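Local coordinates for protein extracellular ligand-binding receptor (Rhodopseudomonas palustris, PDB 4F06) that binds p-hydroxybenzoic acid and, as the solute-binding protein of an ABC transporter, probably delivers such lignin-derived benzoates for uptake, at residues S261-A266 against V321-E326; T337-L342 against L357-A362. One frame throughout, in Å; residues are numbered along the deposited sequence.

Interaction 1. Residues S261-A266 against V321-E326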
# COMPACT_ATOMS: atom_id res chain seq x y z
N SER A 261 6.46 9.21 15.97
CA SER A 261 7.59 10.05 15.53
C SER A 261 7.11 11.47 15.40
O SER A 261 5.93 11.69 15.17
CB SER A 261 8.22 9.57 14.21
OG SER A 261 7.31 9.89 13.15
N PRO A 262 8.03 12.43 15.50
CA PRO A 262 7.60 13.82 15.28
C PRO A 262 7.01 14.03 13.90
O PRO A 262 6.08 14.81 13.72
CB PRO A 262 8.90 14.62 15.44
CG PRO A 262 9.78 13.76 16.28
CD PRO A 262 9.42 12.33 16.00
N GLU A 263 7.60 13.39 12.89
CA GLU A 263 7.10 13.60 11.54
C GLU A 263 5.70 13.04 11.36
O GLU A 263 4.88 13.63 10.66
CB GLU A 263 8.06 13.01 10.50
CG GLU A 263 7.65 13.30 9.08
CD GLU A 263 7.42 14.78 8.79
OE1 GLU A 263 8.01 15.62 9.49
OE2 GLU A 263 6.63 15.07 7.86
N ASN A 264 5.40 11.89 11.98
CA ASN A 264 4.04 11.39 11.88
C ASN A 264 3.06 12.28 12.65
O ASN A 264 1.97 12.54 12.15
CB ASN A 264 3.92 9.94 12.34
CG ASN A 264 2.58 9.35 11.94
OD1 ASN A 264 2.12 9.56 10.79
ND2 ASN A 264 1.93 8.64 12.86
N LYS A 265 3.45 12.79 13.82
CA LYS A 265 2.55 13.69 14.56
C LYS A 265 2.27 14.94 13.72
O LYS A 265 1.11 15.41 13.66
CB LYS A 265 3.20 14.04 15.89
CG LYS A 265 3.27 12.86 16.84
CD LYS A 265 4.06 13.24 18.10
CE LYS A 265 3.87 12.29 19.27
NZ LYS A 265 4.38 11.01 18.82
N ALA A 266 3.28 15.47 13.04
CA ALA A 266 3.09 16.63 12.21
C ALA A 266 2.17 16.31 11.01
O ALA A 266 1.31 17.09 10.66
CB ALA A 266 4.45 17.14 11.73
N VAL A 321 13.01 11.65 5.71
CA VAL A 321 12.20 11.12 6.79
C VAL A 321 10.71 11.32 6.46
O VAL A 321 10.23 12.44 6.37
CB VAL A 321 12.53 11.73 8.17
CG1 VAL A 321 11.78 10.98 9.26
CG2 VAL A 321 14.05 11.72 8.44
N SER A 322 10.05 10.20 6.15
CA SER A 322 8.61 10.18 5.91
C SER A 322 7.87 10.15 7.25
O SER A 322 8.43 9.71 8.24
CB SER A 322 8.34 8.89 5.10
OG SER A 322 6.94 8.60 5.00
N PRO A 323 6.57 10.48 7.25
CA PRO A 323 5.77 10.20 8.45
C PRO A 323 5.87 8.73 8.87
O PRO A 323 5.72 8.41 10.06
CB PRO A 323 4.35 10.56 8.00
CG PRO A 323 4.60 11.68 7.01
CD PRO A 323 5.81 11.24 6.24
N ARG A 324 6.14 7.82 7.91
CA ARG A 324 6.20 6.38 8.26
C ARG A 324 7.51 5.92 8.89
O ARG A 324 7.58 4.79 9.42
CB ARG A 324 5.94 5.53 7.00
CG ARG A 324 7.17 5.42 6.07
CD ARG A 324 6.80 4.80 4.71
NE ARG A 324 6.23 5.83 3.83
CZ ARG A 324 5.73 5.55 2.61
NH1 ARG A 324 5.67 4.27 2.19
NH2 ARG A 324 5.23 6.56 1.87
N GLY A 325 8.58 6.73 8.76
CA GLY A 325 9.96 6.31 9.10
C GLY A 325 10.92 6.83 8.05
O GLY A 325 10.52 7.45 7.07
N GLU A 326 12.21 6.56 8.24
CA GLU A 326 13.23 6.91 7.23
C GLU A 326 13.00 6.09 5.97
O GLU A 326 12.73 4.88 6.06
CB GLU A 326 14.63 6.68 7.82
CG GLU A 326 14.87 7.55 9.04
CD GLU A 326 16.30 7.64 9.52
OE1 GLU A 326 17.12 6.74 9.25
OE2 GLU A 326 16.56 8.63 10.22
O HOH W 1 8.96 9.40 11.04

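Interaction 2. Residues T337-L342 against L357-A362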
# COMPACT_ATOMS: atom_id res chain seq x y z
N THR A 337 12.51 2.07 -0.39
CA THR A 337 13.07 1.28 0.69
C THR A 337 12.60 1.87 2.01
O THR A 337 12.63 3.09 2.18
CB THR A 337 14.59 1.30 0.60
OG1 THR A 337 14.94 0.55 -0.56
CG2 THR A 337 15.25 0.64 1.83
N GLN A 338 12.15 1.03 2.94
CA GLN A 338 11.49 1.56 4.14
C GLN A 338 11.48 0.49 5.21
O GLN A 338 11.56 -0.72 4.97
CB GLN A 338 10.05 1.96 3.79
CG GLN A 338 9.16 0.78 3.31
CD GLN A 338 7.88 1.32 2.72
OE1 GLN A 338 7.45 2.40 3.08
NE2 GLN A 338 7.23 0.56 1.81
N ASN A 339 11.28 0.94 6.45
CA ASN A 339 11.06 -0.02 7.55
C ASN A 339 9.75 -0.79 7.34
O ASN A 339 8.75 -0.25 6.79
CB ASN A 339 10.88 0.77 8.85
CG ASN A 339 12.10 1.59 9.22
OD1 ASN A 339 13.21 1.38 8.70
ND2 ASN A 339 11.88 2.51 10.16
N VAL A 340 9.75 -2.04 7.79
CA VAL A 340 8.51 -2.81 7.93
C VAL A 340 8.33 -3.11 9.39
O VAL A 340 9.31 -3.52 10.06
CB VAL A 340 8.57 -4.11 7.07
CG1 VAL A 340 7.34 -4.98 7.31
CG2 VAL A 340 8.68 -3.73 5.58
N TYR A 341 7.16 -2.85 9.94
CA TYR A 341 6.94 -3.01 11.37
C TYR A 341 6.02 -4.23 11.61
O TYR A 341 5.10 -4.48 10.84
CB TYR A 341 6.27 -1.75 11.96
CG TYR A 341 7.01 -0.47 11.67
CD1 TYR A 341 6.76 0.28 10.50
CD2 TYR A 341 7.96 0.01 12.58
CE1 TYR A 341 7.45 1.43 10.22
CE2 TYR A 341 8.61 1.20 12.32
CZ TYR A 341 8.36 1.92 11.16
OH TYR A 341 9.05 3.10 10.93
N LEU A 342 6.28 -4.92 12.70
CA LEU A 342 5.30 -5.88 13.25
C LEU A 342 4.37 -5.10 14.14
O LEU A 342 4.84 -4.36 15.02
CB LEU A 342 6.01 -6.99 14.04
CG LEU A 342 5.01 -7.91 14.79
CD1 LEU A 342 4.17 -8.74 13.82
CD2 LEU A 342 5.78 -8.77 15.78
N LEU A 357 5.28 -3.00 17.38
CA LEU A 357 5.99 -3.71 18.46
C LEU A 357 7.44 -3.98 18.08
O LEU A 357 8.27 -4.21 18.96
CB LEU A 357 5.33 -5.08 18.72
CG LEU A 357 3.87 -5.08 19.09
CD1 LEU A 357 3.42 -6.50 19.34
CD2 LEU A 357 3.62 -4.23 20.32
N GLU A 358 7.74 -4.08 16.78
CA GLU A 358 9.08 -4.38 16.32
C GLU A 358 9.29 -3.72 14.99
O GLU A 358 8.35 -3.59 14.20
CB GLU A 358 9.27 -5.89 16.24
CG GLU A 358 10.67 -6.32 15.92
CD GLU A 358 10.83 -7.84 16.00
OE1 GLU A 358 9.81 -8.57 16.04
OE2 GLU A 358 11.98 -8.30 15.93
N THR A 359 10.52 -3.30 14.73
CA THR A 359 10.91 -2.69 13.45
C THR A 359 11.91 -3.58 12.71
O THR A 359 12.83 -4.10 13.34
CB THR A 359 11.61 -1.33 13.72
OG1 THR A 359 10.70 -0.49 14.46
CG2 THR A 359 11.94 -0.61 12.41
N PHE A 360 11.71 -3.72 11.40
CA PHE A 360 12.69 -4.38 10.52
C PHE A 360 13.13 -3.28 9.57
O PHE A 360 12.42 -2.93 8.62
CB PHE A 360 12.04 -5.56 9.78
CG PHE A 360 11.50 -6.60 10.71
CD1 PHE A 360 12.34 -7.56 11.27
CD2 PHE A 360 10.18 -6.60 11.10
CE1 PHE A 360 11.87 -8.51 12.17
CE2 PHE A 360 9.70 -7.54 12.01
CZ PHE A 360 10.55 -8.48 12.57
N LYS A 361 14.30 -2.69 9.82
CA LYS A 361 14.67 -1.49 9.10
C LYS A 361 15.03 -1.69 7.63
O LYS A 361 15.56 -2.72 7.25
CB LYS A 361 15.84 -0.80 9.78
CG LYS A 361 15.49 -0.16 11.12
CD LYS A 361 16.68 0.39 11.86
CE LYS A 361 17.47 1.33 11.03
NZ LYS A 361 16.86 2.66 11.28
N ALA A 362 14.69 -0.68 6.83
CA ALA A 362 15.28 -0.48 5.49
C ALA A 362 15.13 -1.75 4.62
O ALA A 362 16.08 -2.25 4.02
CB ALA A 362 16.74 -0.05 5.66
O HOH W 2 15.55 2.65 8.07

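Interaction 1. Residues S261-A266 against V321-E326
Glu263 and Asn264, in the first turn of helix 262-273, close on Pro323, the second residue of a type I beta turn from Ser322 to Gly325 that joins two short antiparallel strands: a helix start packed on a turn, in the periplasmic binding protein fold. The direct contact is van der Waals, side-chain methylenes of the helix lying against the backbone and ring of the proline. In the conformer described, Glu263 CG, anti to its backbone N (chi1 -175°), is laid beside the proline, 3.5 Å from Pro323 N, and the two side chains run side by side. From Asn264, whose side chain crosses the proline at about a right angle, CB comes to 3.3 Å from Pro323 O, while OD1 lies 3.7 Å from Pro323 CB. That amide is spent on other partners, Tyr255 OH for OD1 and the carbonyls of Val257 and His259 for ND2.

Hydrogen bonding between the segments runs through water. Ser261 is the N-cap, its OG accepting from Asn264 N at 3.0 Å. Within the turn, Ser322 OG forms an ST turn with Arg324 N and also accepts from Arg324 NE; Asp290 hydrogen-bonds Ser322 OG and forms a salt bridge with Arg324 NH2. One water bridges the segments, 2.7 Å from Ser261 OG and donating to Ser322 O at 2.9 Å.

Interaction 2. Residues T337-L342 against L357-A362
Asn339 and Ala362 meet at one end of an antiparallel beta hairpin, where Ala362 N donates to a lone pair of Asn339 OD1 at 3.2 Å. Inward from there the backbones take over: Val340 and Phe360 form a hydrogen-bonded pair, with Phe360 N 2.8 Å from Val340 O, and Leu342 N donates to Glu358 O. A classic beta bulge follows, Leu357 and Glu358 both facing Leu342; Leu342 O accepts a nearly straight bond from Leu357 N (2.8 Å, 176°) and a weak one from Glu358 N.

On one face Thr359 lies alongside Tyr341, its OG1 at the ring edge, 3.4 Å from CD2. On the other, Leu342 CB approaches the edge of the Phe360 ring, 4.2 Å from CE2.

The Asn339 amide is positioned at both ends. ND2 donates to Tyr341 OH at 3.0 Å, nearly in the amide plane, and OD1 takes a further bond from a water, 2.7 Å away. An alanine here would probably leave Ala362 N and Tyr341 OH without these amide partners and open a gap beside Thr359 CG2.

Tyr341 OH in turn is hydrogen-bonded to Arg324 O. Helix 123-136 packs on the Val340, Leu342 and Phe360 face through Asn126, Pro129 and Val133, while Tyr341 pairs by backbone with Tyr253 of strand 250-253.

Overall arrangement
Both contacts reach the same mixed sheet, interaction 1 only through the strand end and turn of 321-326, and they illustrate how chemistry follows place. Interaction 1 sets a helix start against a turn and buries 224 Å², with no direct hydrogen bond across it; interaction 2 pairs two neighbouring strands mainly by backbone hydrogen bonds and buries 534 Å². Each is partly buried: Asn264 and Pro323 are enclosed, as are Val340, Tyr341 and Leu342, whereas most of 357-362 is exposed, Phe360 only partly. Their centres lie 13 Å apart, and Arg324 joins them, through its O to Tyr341 and with its NH1 2.7 Å from Gln338 OE1, so the turn from Ser322 to Gly325 is tied directly to strand 336-348.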